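Single-strand binding protein (PDB 2CWA) binds single-stranded DNA through OB folds, two in each chain, and probably serves DNA replication, recombination and repair. Local coordinates at residues A151-G156 / E183-L188; V8-A13 / G198-D203. All coordinates share one frame; numbering follows the deposited sequence.

Interaction 1: residues A151-G156 / E183-L188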
loop_
_atom_site.group_PDB
_atom_site.type_symbol
_atom_site.label_atom_id
_atom_site.label_comp_id
_atom_site.label_asym_id
_atom_site.label_seq_id
_atom_site.Cartn_x
_atom_site.Cartn_y
_atom_site.Cartn_z
ATOM N N ALA A 151 -0.301 -21.881 7.173
ATOM C CA ALA A 151 0.551 -21.038 8.009
ATOM C C ALA A 151 0.385 -19.563 7.645
ATOM O O ALA A 151 0.219 -19.206 6.474
ATOM C CB ALA A 151 2.012 -21.448 7.857
ATOM N N VAL A 152 0.422 -18.704 8.658
ATOM C CA VAL A 152 0.294 -17.267 8.436
ATOM C C VAL A 152 1.235 -16.586 9.407
ATOM O O VAL A 152 1.143 -16.792 10.616
ATOM C CB VAL A 152 -1.137 -16.750 8.703
ATOM C CG1 VAL A 152 -1.284 -15.342 8.140
ATOM C CG2 VAL A 152 -2.153 -17.677 8.086
ATOM N N ALA A 153 2.146 -15.784 8.868
ATOM C CA ALA A 153 3.125 -15.082 9.684
ATOM C C ALA A 153 2.867 -13.590 9.673
ATOM O O ALA A 153 2.482 -13.024 8.653
ATOM C CB ALA A 153 4.539 -15.361 9.158
ATOM N N ARG A 154 3.067 -12.960 10.823
ATOM C CA ARG A 154 2.900 -11.525 10.933
ATOM C C ARG A 154 4.207 -10.983 11.492
ATOM O O ARG A 154 4.702 -11.452 12.516
ATOM C CB ARG A 154 1.708 -11.191 11.828
ATOM C CG ARG A 154 0.386 -11.503 11.139
ATOM C CD ARG A 154 -0.820 -11.187 12.017
ATOM N NE ARG A 154 -2.049 -11.721 11.438
ATOM C CZ ARG A 154 -2.614 -11.276 10.323
ATOM N NH1 ARG A 154 -2.062 -10.271 9.658
ATOM N NH2 ARG A 154 -3.719 -11.848 9.861
ATOM N N LEU A 155 4.771 -10.016 10.778
ATOM C CA LEU A 155 6.051 -9.409 11.138
ATOM C C LEU A 155 5.928 -7.897 11.318
ATOM O O LEU A 155 5.075 -7.261 10.704
ATOM C CB LEU A 155 7.067 -9.675 10.023
ATOM C CG LEU A 155 7.246 -11.104 9.497
ATOM C CD1 LEU A 155 7.862 -11.068 8.103
ATOM C CD2 LEU A 155 8.111 -11.898 10.447
ATOM N N GLY A 156 6.794 -7.335 12.161
ATOM C CA GLY A 156 6.816 -5.896 12.384
ATOM C C GLY A 156 8.129 -5.405 11.787
ATOM O O GLY A 156 9.197 -5.856 12.203
ATOM N N GLU A 183 6.226 -19.916 6.742
ATOM C CA GLU A 183 7.058 -20.853 7.476
ATOM C C GLU A 183 8.533 -20.458 7.385
ATOM O O GLU A 183 9.292 -20.642 8.333
ATOM C CB GLU A 183 6.803 -22.275 6.971
ATOM C CG GLU A 183 5.339 -22.675 7.195
ATOM C CD GLU A 183 5.028 -24.112 6.833
ATOM O OE1 GLU A 183 5.333 -24.517 5.692
ATOM O OE2 GLU A 183 4.462 -24.829 7.691
ATOM N N TRP A 184 8.927 -19.889 6.254
ATOM C CA TRP A 184 10.311 -19.440 6.085
ATOM C C TRP A 184 10.573 -18.297 7.065
ATOM O O TRP A 184 11.623 -18.239 7.704
ATOM C CB TRP A 184 10.535 -18.944 4.653
ATOM C CG TRP A 184 11.911 -18.383 4.398
ATOM C CD1 TRP A 184 13.013 -19.071 3.966
ATOM C CD2 TRP A 184 12.332 -17.023 4.578
ATOM N NE1 TRP A 184 14.096 -18.219 3.866
ATOM C CE2 TRP A 184 13.705 -16.959 4.236
ATOM C CE3 TRP A 184 11.683 -15.851 4.996
ATOM C CZ2 TRP A 184 14.439 -15.768 4.300
ATOM C CZ3 TRP A 184 12.414 -14.667 5.059
ATOM C CH2 TRP A 184 13.779 -14.636 4.712
ATOM N N ALA A 185 9.595 -17.403 7.193
ATOM C CA ALA A 185 9.706 -16.238 8.077
ATOM C C ALA A 185 9.727 -16.555 9.567
ATOM O O ALA A 185 10.277 -15.788 10.363
ATOM C CB ALA A 185 8.574 -15.252 7.778
ATOM N N ALA A 186 9.136 -17.684 9.947
ATOM C CA ALA A 186 9.077 -18.081 11.350
ATOM C C ALA A 186 10.450 -18.246 11.989
ATOM O O ALA A 186 10.590 -18.133 13.209
ATOM C CB ALA A 186 8.276 -19.376 11.496
ATOM N N GLU A 187 11.466 -18.519 11.177
ATOM C CA GLU A 187 12.812 -18.689 11.714
ATOM C C GLU A 187 13.502 -17.352 11.964
ATOM O O GLU A 187 14.547 -17.294 12.617
ATOM C CB GLU A 187 13.657 -19.545 10.769
ATOM C CG GLU A 187 13.174 -20.983 10.668
ATOM C CD GLU A 187 14.107 -21.857 9.855
ATOM O OE1 GLU A 187 15.311 -21.916 10.185
ATOM O OE2 GLU A 187 13.632 -22.490 8.887
ATOM N N LEU A 188 12.920 -16.275 11.453
ATOM C CA LEU A 188 13.507 -14.956 11.658
ATOM C C LEU A 188 13.377 -14.575 13.122
ATOM O O LEU A 188 12.600 -15.174 13.864
ATOM C CB LEU A 188 12.806 -13.913 10.791
ATOM C CG LEU A 188 12.882 -14.162 9.285
ATOM C CD1 LEU A 188 12.079 -13.107 8.550
ATOM C CD2 LEU A 188 14.337 -14.147 8.842
#
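The amide of L188 donates to A185 O at 2.9 Å, closing a type I beta turn just as A185 sets its methyl group against the strand 151-156. The two segments belong to the OB fold of the second SSB repeat, in which a short helix (179-185) links the third barrel strand to the fourth. No hydrogen bond joins the two segments, which meet through apolar packing; the start of the helix is tied to the strand by a backbone bond between A151 and R179. A151, A153 and L155, alternate residues on one side of the strand, all turn their side chains to the helix. The A185 methyl has two partners here: A153 CB lies 4.3 Å from A185 CB, and L155 CD1 reaches the same carbon at 4.3 Å. L223 also touches A185, while A182 packs on A151 and A153. Backbone bonds to A177 and V175 tie A153 and L155 to strand 169-178. With its CG anti to the carbonyl carbon (chi1 -61°) and the chain extended beyond, the carboxylate of E183 reaches Y145, whose OH makes a weak hydrogen bond to OE2. On the way, E183 CG passes 3.6 Å from A151 CB.

Interaction 2: residues V8-A13 / G198-D203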
loop_
_atom_site.group_PDB
_atom_site.type_symbol
_atom_site.label_atom_id
_atom_site.label_comp_id
_atom_site.label_asym_id
_atom_site.label_seq_id
_atom_site.Cartn_x
_atom_site.Cartn_y
_atom_site.Cartn_z
ATOM N N VAL A 8 6.926 2.360 -3.695
ATOM C CA VAL A 8 5.577 1.908 -4.027
ATOM C C VAL A 8 5.242 2.143 -5.490
ATOM O O VAL A 8 5.477 3.232 -6.021
ATOM C CB VAL A 8 4.517 2.650 -3.171
ATOM C CG1 VAL A 8 3.105 2.308 -3.671
ATOM C CG2 VAL A 8 4.682 2.278 -1.704
ATOM N N PHE A 9 4.696 1.114 -6.140
ATOM C CA PHE A 9 4.311 1.209 -7.542
ATOM C C PHE A 9 2.859 0.760 -7.678
ATOM O O PHE A 9 2.530 -0.402 -7.417
ATOM C CB PHE A 9 5.200 0.317 -8.410
ATOM C CG PHE A 9 6.654 0.696 -8.377
ATOM C CD1 PHE A 9 7.119 1.792 -9.103
ATOM C CD2 PHE A 9 7.556 -0.032 -7.617
ATOM C CE1 PHE A 9 8.480 2.151 -9.064
ATOM C CE2 PHE A 9 8.913 0.316 -7.570
ATOM C CZ PHE A 9 9.370 1.409 -8.296
ATOM N N LEU A 10 2.002 1.678 -8.096
ATOM C CA LEU A 10 0.586 1.379 -8.247
ATOM C C LEU A 10 0.025 1.842 -9.570
ATOM O O LEU A 10 0.372 2.915 -10.079
ATOM C CB LEU A 10 -0.224 2.055 -7.128
ATOM C CG LEU A 10 -0.005 1.597 -5.689
ATOM C CD1 LEU A 10 -0.555 2.657 -4.730
ATOM C CD2 LEU A 10 -0.699 0.245 -5.474
ATOM N N ILE A 11 -0.842 1.006 -10.133
ATOM C CA ILE A 11 -1.548 1.331 -11.356
ATOM C C ILE A 11 -2.987 0.887 -11.109
ATOM O O ILE A 11 -3.247 -0.288 -10.814
ATOM C CB ILE A 11 -1.015 0.588 -12.599
ATOM C CG1 ILE A 11 0.417 1.035 -12.925
ATOM C CG2 ILE A 11 -1.918 0.908 -13.788
ATOM C CD1 ILE A 11 0.987 0.380 -14.190
ATOM N N GLY A 12 -3.911 1.834 -11.206
ATOM C CA GLY A 12 -5.315 1.537 -10.987
ATOM C C GLY A 12 -6.179 2.642 -11.550
ATOM O O GLY A 12 -5.676 3.582 -12.164
ATOM N N ALA A 13 -7.486 2.528 -11.349
ATOM C CA ALA A 13 -8.418 3.530 -11.838
ATOM C C ALA A 13 -8.816 4.431 -10.677
ATOM O O ALA A 13 -8.851 3.990 -9.538
ATOM C CB ALA A 13 -9.660 2.848 -12.420
ATOM N N GLY A 198 6.043 -6.891 -1.908
ATOM C CA GLY A 198 4.688 -7.281 -1.587
ATOM C C GLY A 198 3.631 -6.442 -2.250
ATOM O O GLY A 198 3.900 -5.696 -3.188
ATOM N N ARG A 199 2.407 -6.585 -1.756
ATOM C CA ARG A 199 1.283 -5.838 -2.273
ATOM C C ARG A 199 0.681 -5.095 -1.093
ATOM O O ARG A 199 0.660 -5.609 0.026
ATOM C CB ARG A 199 0.262 -6.791 -2.903
ATOM C CG ARG A 199 -0.041 -8.029 -2.065
ATOM C CD ARG A 199 -0.821 -9.061 -2.878
ATOM N NE ARG A 199 -2.173 -8.604 -3.164
ATOM C CZ ARG A 199 -3.181 -8.674 -2.301
ATOM N NH1 ARG A 199 -2.992 -9.194 -1.095
ATOM N NH2 ARG A 199 -4.376 -8.207 -2.638
ATOM N N LEU A 200 0.226 -3.872 -1.330
ATOM C CA LEU A 200 -0.373 -3.090 -0.258
ATOM C C LEU A 200 -1.800 -3.562 -0.024
ATOM O O LEU A 200 -2.557 -3.749 -0.972
ATOM C CB LEU A 200 -0.392 -1.610 -0.631
ATOM C CG LEU A 200 0.992 -0.967 -0.750
ATOM C CD1 LEU A 200 0.857 0.456 -1.284
ATOM C CD2 LEU A 200 1.659 -0.974 0.611
ATOM N N VAL A 201 -2.156 -3.755 1.239
ATOM C CA VAL A 201 -3.508 -4.170 1.586
ATOM C C VAL A 201 -3.972 -3.314 2.750
ATOM O O VAL A 201 -3.162 -2.661 3.413
ATOM C CB VAL A 201 -3.565 -5.656 2.018
ATOM C CG1 VAL A 201 -2.974 -6.536 0.922
ATOM C CG2 VAL A 201 -2.831 -5.851 3.327
ATOM N N ASN A 202 -5.277 -3.299 2.996
ATOM C CA ASN A 202 -5.787 -2.523 4.112
ATOM C C ASN A 202 -6.970 -3.190 4.801
ATOM O O ASN A 202 -7.685 -4.003 4.203
ATOM C CB ASN A 202 -6.162 -1.111 3.653
ATOM C CG ASN A 202 -7.079 -1.111 2.458
ATOM O OD1 ASN A 202 -8.102 -1.795 2.447
ATOM N ND2 ASN A 202 -6.723 -0.335 1.440
ATOM N N ASP A 203 -7.144 -2.866 6.076
ATOM C CA ASP A 203 -8.248 -3.410 6.853
ATOM C C ASP A 203 -9.140 -2.221 7.191
ATOM O O ASP A 203 -8.648 -1.105 7.374
ATOM C CB ASP A 203 -7.745 -4.054 8.149
ATOM C CG ASP A 203 -6.517 -4.926 7.940
ATOM O OD1 ASP A 203 -6.526 -5.768 7.019
ATOM O OD2 ASP A 203 -5.541 -4.772 8.708
#
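The backbones stand well apart, with no hydrogen bond between them; the closest pair of CA atoms, V8 CA and L200 CA, is 8.6 Å apart, and the contact is made by side chains alone. L200 points at strand 8-13 and leads with a single methyl: its CD1 comes to 3.8 Å from V8 CG1. The two side chains cross at about a right angle, branch against branch. V8 carries CG1 anti to its own backbone nitrogen (chi1 172°), which presents that methyl to the leucine. L10, two residues along on the same side of the strand, adds its CD1 at 4.3 Å from L200 CD1. This is where the two OB folds of one chain join. Strand 5-22 of the first pairs antiparallel with strand 128-145 of the second, and F9 and I11 make backbone bonds to Q130 and L128; strand 193-206 pairs in turn with 128-145. L82 of the first fold touches both V8 and L200, while V218 backs L200 from within its own fold. Polar bonds flank this apolar cluster: N129 OD1 accepts from L200 N, and N202 ND2 crosses between the folds to Y53 O.

In the fold
Both contacts are mainly buried and apolar, with no hydrogen bond between their segments, yet they do different jobs. Interaction 1 is internal to the second OB fold, seating its helix on a barrel strand; its centre is about 20 Å from the centre of the chain, and an exposed glutamate borders it. Interaction 2, whose centre is about 4 Å from that of the chain, joins the first fold to the second, and uses branched aliphatic side chains where interaction 1 relies largely on alanine methyls. The centres of the two contacts are 21 Å apart. Helix 179-185 is followed in the chain, after a turn and loop, by strand 193-206, while strand 128-145 pairs with strands 5-22, 151-161 and 193-206.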